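Local structure of oligopeptide-binding protein appA (Bacillus subtilis, 1XOC) at residues N238-Y247 against N490-N498. The protein binds oligopeptides outside the cell membrane and delivers them to an ABC permease for uptake, supporting sporulation and genetic competence. Numbering follows the deposited sequence.
With ZN (zinc ion), chain E.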
ATOM      1  N   ASN A 238      -6.642  15.556  15.704  1.00 28.90           N
ATOM      2  CA  ASN A 238      -7.679  16.259  14.969  1.00 29.35           C
ATOM      3  C   ASN A 238      -7.848  15.801  13.538  1.00 29.46           C
ATOM      4  O   ASN A 238      -8.602  16.440  12.777  1.00 28.92           O
ATOM      5  CB  ASN A 238      -7.477  17.779  15.065  1.00 30.22           C
ATOM      6  CG  ASN A 238      -6.131  18.238  14.573  1.00 30.52           C
ATOM      7  OD1 ASN A 238      -5.476  17.583  13.799  1.00 32.16           O
ATOM      8  ND2 ASN A 238      -5.723  19.418  15.013  1.00 34.99           N
ATOM      9  N   PHE A 239      -7.214  14.687  13.160  1.00 29.49           N
ATOM     10  CA  PHE A 239      -7.387  14.101  11.828  1.00 29.14           C
ATOM     11  C   PHE A 239      -7.222  12.589  11.952  1.00 29.92           C
ATOM     12  O   PHE A 239      -6.216  12.121  12.505  1.00 28.72           O
ATOM     13  CB  PHE A 239      -6.370  14.697  10.855  1.00 29.60           C
ATOM     14  CG  PHE A 239      -6.638  14.373   9.402  1.00 30.19           C
ATOM     15  CD1 PHE A 239      -6.227  13.147   8.859  1.00 31.20           C
ATOM     16  CD2 PHE A 239      -7.317  15.273   8.577  1.00 30.27           C
ATOM     17  CE1 PHE A 239      -6.455  12.842   7.531  1.00 31.38           C
ATOM     18  CE2 PHE A 239      -7.588  14.973   7.227  1.00 30.18           C
ATOM     19  CZ  PHE A 239      -7.177  13.744   6.703  1.00 29.99           C
ATOM     20  N   PHE A 240      -8.209  11.824  11.479  1.00 29.74           N
ATOM     21  CA  PHE A 240      -8.205  10.375  11.706  1.00 29.71           C
ATOM     22  C   PHE A 240      -9.180   9.683  10.772  1.00 29.99           C
ATOM     23  O   PHE A 240     -10.264  10.203  10.525  1.00 29.27           O
ATOM     24  CB  PHE A 240      -8.563  10.063  13.179  1.00 29.99           C
ATOM     25  CG  PHE A 240      -8.365   8.625  13.549  1.00 29.78           C
ATOM     26  CD1 PHE A 240      -7.139   8.034  13.367  1.00 30.61           C
ATOM     27  CD2 PHE A 240      -9.409   7.850  13.989  1.00 30.15           C
ATOM     28  CE1 PHE A 240      -6.958   6.687  13.688  1.00 32.99           C
ATOM     29  CE2 PHE A 240      -9.224   6.477  14.286  1.00 30.19           C
ATOM     30  CZ  PHE A 240      -8.021   5.923  14.130  1.00 29.00           C
ATOM     31  N   ASN A 241      -8.807   8.477  10.307  1.00 30.32           N
ATOM     32  CA  ASN A 241      -9.693   7.584   9.560  1.00 30.37           C
ATOM     33  C   ASN A 241     -10.510   6.766  10.538  1.00 30.79           C
ATOM     34  O   ASN A 241     -10.036   5.756  11.082  1.00 30.12           O
ATOM     35  CB  ASN A 241      -8.858   6.664   8.667  1.00 31.27           C
ATOM     36  CG  ASN A 241      -9.706   5.863   7.664  1.00 32.87           C
ATOM     37  OD1 ASN A 241     -10.948   5.896   7.668  1.00 32.87           O
ATOM     38  ND2 ASN A 241      -9.007   5.133   6.796  1.00 39.32           N
ATOM     39  N   VAL A 242     -11.716   7.227  10.808  1.00 29.56           N
ATOM     40  CA  VAL A 242     -12.580   6.612  11.799  1.00 30.53           C
ATOM     41  C   VAL A 242     -13.138   5.286  11.300  1.00 30.95           C
ATOM     42  O   VAL A 242     -13.737   5.235  10.219  1.00 30.08           O
ATOM     43  CB  VAL A 242     -13.789   7.540  12.112  1.00 30.43           C
ATOM     44  CG1 VAL A 242     -14.724   6.901  13.113  1.00 32.69           C
ATOM     45  CG2 VAL A 242     -13.286   8.901  12.569  1.00 32.79           C
ATOM     46  N   PRO A 243     -13.011   4.214  12.094  1.00 31.86           N
ATOM     47  CA  PRO A 243     -13.679   2.955  11.717  1.00 31.54           C
ATOM     48  C   PRO A 243     -15.176   3.136  11.497  1.00 31.57           C
ATOM     49  O   PRO A 243     -15.823   3.877  12.229  1.00 31.15           O
ATOM     50  CB  PRO A 243     -13.461   2.067  12.951  1.00 32.37           C
ATOM     51  CG  PRO A 243     -12.216   2.583  13.568  1.00 32.59           C
ATOM     52  CD  PRO A 243     -12.258   4.072  13.358  1.00 31.95           C
ATOM     53  N   ALA A 244     -15.744   2.423  10.529  1.00 32.23           N
ATOM     54  CA  ALA A 244     -17.182   2.575  10.226  1.00 32.63           C
ATOM     55  C   ALA A 244     -18.103   2.362  11.419  1.00 33.37           C
ATOM     56  O   ALA A 244     -19.129   3.038  11.551  1.00 34.32           O
ATOM     57  CB  ALA A 244     -17.596   1.634   9.112  1.00 32.91           C
ATOM     58  N   THR A 245     -17.755   1.411  12.285  1.00 33.29           N
ATOM     59  CA  THR A 245     -18.555   1.109  13.450  1.00 33.87           C
ATOM     60  C   THR A 245     -18.629   2.283  14.429  1.00 33.40           C
ATOM     61  O   THR A 245     -19.567   2.366  15.211  1.00 33.93           O
ATOM     62  CB  THR A 245     -18.039  -0.161  14.184  1.00 34.22           C
ATOM     63  OG1 THR A 245     -16.656  -0.018  14.483  1.00 36.02           O
ATOM     64  CG2 THR A 245     -18.197  -1.394  13.311  1.00 35.72           C
ATOM     65  N   ASP A 246     -17.659   3.198  14.357  1.00 33.00           N
ATOM     66  CA  ASP A 246     -17.631   4.376  15.224  1.00 33.23           C
ATOM     67  C   ASP A 246     -18.153   5.660  14.553  1.00 32.72           C
ATOM     68  O   ASP A 246     -18.045   6.738  15.137  1.00 32.59           O
ATOM     69  CB  ASP A 246     -16.203   4.618  15.716  1.00 33.67           C
ATOM     70  CG  ASP A 246     -15.696   3.501  16.606  1.00 36.65           C
ATOM     71  OD1 ASP A 246     -14.586   3.003  16.358  1.00 40.20           O
ATOM     72  OD2 ASP A 246     -16.412   3.126  17.552  1.00 42.03           O
ATOM     73  N   TYR A 247     -18.699   5.555  13.339  1.00 31.79           N
ATOM     74  CA  TYR A 247     -19.145   6.739  12.605  1.00 31.99           C
ATOM     75  C   TYR A 247     -20.177   7.567  13.386  1.00 31.90           C
ATOM     76  O   TYR A 247     -20.033   8.783  13.515  1.00 30.21           O
ATOM     77  CB  TYR A 247     -19.749   6.349  11.253  1.00 31.89           C
ATOM     78  CG  TYR A 247     -20.029   7.559  10.403  1.00 30.68           C
ATOM     79  CD1 TYR A 247     -21.173   8.329  10.613  1.00 29.00           C
ATOM     80  CD2 TYR A 247     -19.164   7.935   9.412  1.00 31.60           C
ATOM     81  CE1 TYR A 247     -21.425   9.462   9.843  1.00 29.79           C
ATOM     82  CE2 TYR A 247     -19.400   9.060   8.635  1.00 31.75           C
ATOM     83  CZ  TYR A 247     -20.549   9.808   8.848  1.00 30.50           C
ATOM     84  OH  TYR A 247     -20.790  10.923   8.098  1.00 30.69           O
ATOM     85  N   ASN A 490     -14.116   1.482   2.845  1.00 28.46           N
ATOM     86  CA  ASN A 490     -14.339   2.924   2.689  1.00 29.02           C
ATOM     87  C   ASN A 490     -13.511   3.674   3.734  1.00 29.55           C
ATOM     88  O   ASN A 490     -13.307   3.189   4.840  1.00 31.20           O
ATOM     89  CB  ASN A 490     -15.806   3.250   2.916  1.00 27.92           C
ATOM     90  CG  ASN A 490     -16.704   2.570   1.904  1.00 29.76           C
ATOM     91  OD1 ASN A 490     -16.481   2.747   0.702  1.00 32.52           O
ATOM     92  ND2 ASN A 490     -17.731   1.840   2.352  1.00 28.58           N
ATOM     93  N   ASN A 491     -13.045   4.850   3.363  1.00 29.87           N
ATOM     94  CA  ASN A 491     -12.420   5.760   4.303  1.00 28.87           C
ATOM     95  C   ASN A 491     -13.467   6.708   4.887  1.00 28.69           C
ATOM     96  O   ASN A 491     -14.370   7.184   4.168  1.00 28.52           O
ATOM     97  CB  ASN A 491     -11.374   6.597   3.616  1.00 30.33           C
ATOM     98  CG  ASN A 491     -10.152   5.829   3.230  1.00 31.53           C
ATOM     99  OD1 ASN A 491      -9.709   4.950   3.953  1.00 36.34           O
ATOM    100  ND2 ASN A 491      -9.583   6.166   2.080  1.00 32.11           N
ATOM    101  N   HIS A 492     -13.325   7.017   6.171  1.00 28.08           N
ATOM    102  CA  HIS A 492     -14.159   7.979   6.880  1.00 28.55           C
ATOM    103  C   HIS A 492     -13.245   8.980   7.560  1.00 28.61           C
ATOM    104  O   HIS A 492     -12.824   8.779   8.715  1.00 28.45           O
ATOM    105  CB  HIS A 492     -15.031   7.264   7.914  1.00 28.59           C
ATOM    106  CG  HIS A 492     -15.916   6.216   7.316  1.00 27.35           C
ATOM    107  ND1 HIS A 492     -15.490   4.931   7.095  1.00 29.51           N
ATOM    108  CD2 HIS A 492     -17.196   6.267   6.864  1.00 27.67           C
ATOM    109  CE1 HIS A 492     -16.460   4.217   6.559  1.00 30.04           C
ATOM    110  NE2 HIS A 492     -17.502   5.003   6.402  1.00 26.38           N
ATOM    111  N   MET A 493     -12.897  10.031   6.839  1.00 28.48           N
ATOM    112  CA  MET A 493     -11.850  10.935   7.290  1.00 28.72           C
ATOM    113  C   MET A 493     -12.427  12.068   8.128  1.00 28.57           C
ATOM    114  O   MET A 493     -13.113  12.963   7.603  1.00 28.33           O
ATOM    115  CB  MET A 493     -11.061  11.482   6.102  1.00 29.79           C
ATOM    116  CG  MET A 493     -10.615  10.402   5.131  1.00 31.68           C
ATOM    117  SD  MET A 493      -9.632   9.129   5.929  1.00 35.40           S
ATOM    118  CE  MET A 493      -8.319  10.115   6.614  1.00 33.16           C
ATOM    119  N   ALA A 494     -12.158  12.013   9.434  1.00 27.71           N
ATOM    120  CA  ALA A 494     -12.524  13.079  10.363  1.00 27.91           C
ATOM    121  C   ALA A 494     -11.452  14.155  10.376  1.00 27.59           C
ATOM    122  O   ALA A 494     -10.282  13.846  10.408  1.00 27.41           O
ATOM    123  CB  ALA A 494     -12.700  12.525  11.732  1.00 27.67           C
ATOM    124  N   MET A 495     -11.887  15.424  10.343  1.00 28.32           N
ATOM    125  CA  MET A 495     -10.974  16.558  10.243  1.00 28.88           C
ATOM    126  C   MET A 495     -11.634  17.778  10.884  1.00 28.37           C
ATOM    127  O   MET A 495     -12.836  17.790  11.096  1.00 28.69           O
ATOM    128  CB  MET A 495     -10.634  16.864   8.788  1.00 28.78           C
ATOM    129  CG  MET A 495     -11.836  17.261   7.981  1.00 28.56           C
ATOM    130  SD  MET A 495     -11.482  17.202   6.228  1.00 30.42           S
ATOM    131  CE  MET A 495     -11.519  15.455   5.984  1.00 28.04           C
ATOM    132  N   PRO A 496     -10.838  18.811  11.191  1.00 28.92           N
ATOM    133  CA  PRO A 496     -11.452  19.990  11.795  1.00 30.37           C
ATOM    134  C   PRO A 496     -12.545  20.598  10.918  1.00 30.56           C
ATOM    135  O   PRO A 496     -12.401  20.634   9.695  1.00 29.38           O
ATOM    136  CB  PRO A 496     -10.264  20.951  11.948  1.00 30.26           C
ATOM    137  CG  PRO A 496      -9.084  20.072  12.019  1.00 30.76           C
ATOM    138  CD  PRO A 496      -9.404  18.987  11.016  1.00 29.25           C
ATOM    139  N   GLU A 497     -13.634  21.067  11.521  1.00 31.16           N
ATOM    140  CA  GLU A 497     -14.772  21.548  10.712  1.00 32.54           C
ATOM    141  C   GLU A 497     -14.378  22.776   9.892  1.00 31.03           C
ATOM    142  O   GLU A 497     -14.961  23.030   8.830  1.00 31.79           O
ATOM    143  CB  GLU A 497     -16.024  21.795  11.551  1.00 33.57           C
ATOM    144  CG  GLU A 497     -15.964  22.939  12.530  1.00 37.70           C
ATOM    145  CD  GLU A 497     -17.237  23.031  13.365  1.00 38.20           C
ATOM    146  OE1 GLU A 497     -17.261  23.821  14.340  1.00 47.62           O
ATOM    147  OE2 GLU A 497     -18.223  22.312  13.034  1.00 46.29           O
ATOM    148  N   ASN A 498     -13.358  23.501  10.356  1.00 30.94           N
ATOM    149  CA  ASN A 498     -12.847  24.684   9.657  1.00 30.63           C
ATOM    150  C   ASN A 498     -11.667  24.410   8.731  1.00 30.52           C
ATOM    151  O   ASN A 498     -11.033  25.338   8.247  1.00 30.69           O
ATOM    152  CB  ASN A 498     -12.499  25.807  10.665  1.00 30.86           C
ATOM    153  CG  ASN A 498     -11.456  25.390  11.673  1.00 32.46           C
ATOM    154  OD1 ASN A 498     -11.422  24.242  12.092  1.00 34.70           O
ATOM    155  ND2 ASN A 498     -10.599  26.328  12.088  1.00 33.72           N
TER
HETATM  156 ZN    ZN E 523     -19.303   4.553   5.572  1.00 20.45          ZN
HETATM  157  O   HOH W   1     -12.991   3.959   7.988  1.00 25.15           O
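F240 and A494 form an antiparallel hydrogen-bonded pair: F240 N donates to A494 O at 3.1 Å, and A494 N returns a bond to F240 O. V242 N reaches H492 O at 2.8 Å, so the short strand 240-241 is fixed to residues 490-496 by three backbone bonds. N241 and M493 make the non-hydrogen-bonded pair between them, and here the N241 side chain takes over. Its CG stands opposite the backbone N (chi1 -170°), which carries the amide over the neighbouring strand. CB lies against M493 SD, and N241 CG is 3.7 Å from the same sulfur. N241 OD1 accepts from H492 N at 3.0 Å, nearly straight at the hydrogen (171°) but with the donor above the carbonyl plane; a water lies within hydrogen-bonding distance of N241 OD1 and V242 O. ND2 gives a weak bond to N491 OD1, the two amide planes being 77° apart, while N491 ND2 is held by Y504. A leucine in place of N241 would probably leave H492 N without its side-chain acceptor, take one partner from the water and cost N491 OD1 its weak bond. That water also accepts from H492 ND1, in the ring plane, and probably helps to fix the imidazole, whose NE2 binds zinc at 2.0 Å with D304. N241 also packs on an aromatic side chain of the bound peptide. Residues 238-239 bond to strand 23-28, so the chain passes between two sheets of this family 5 solute-binding fold.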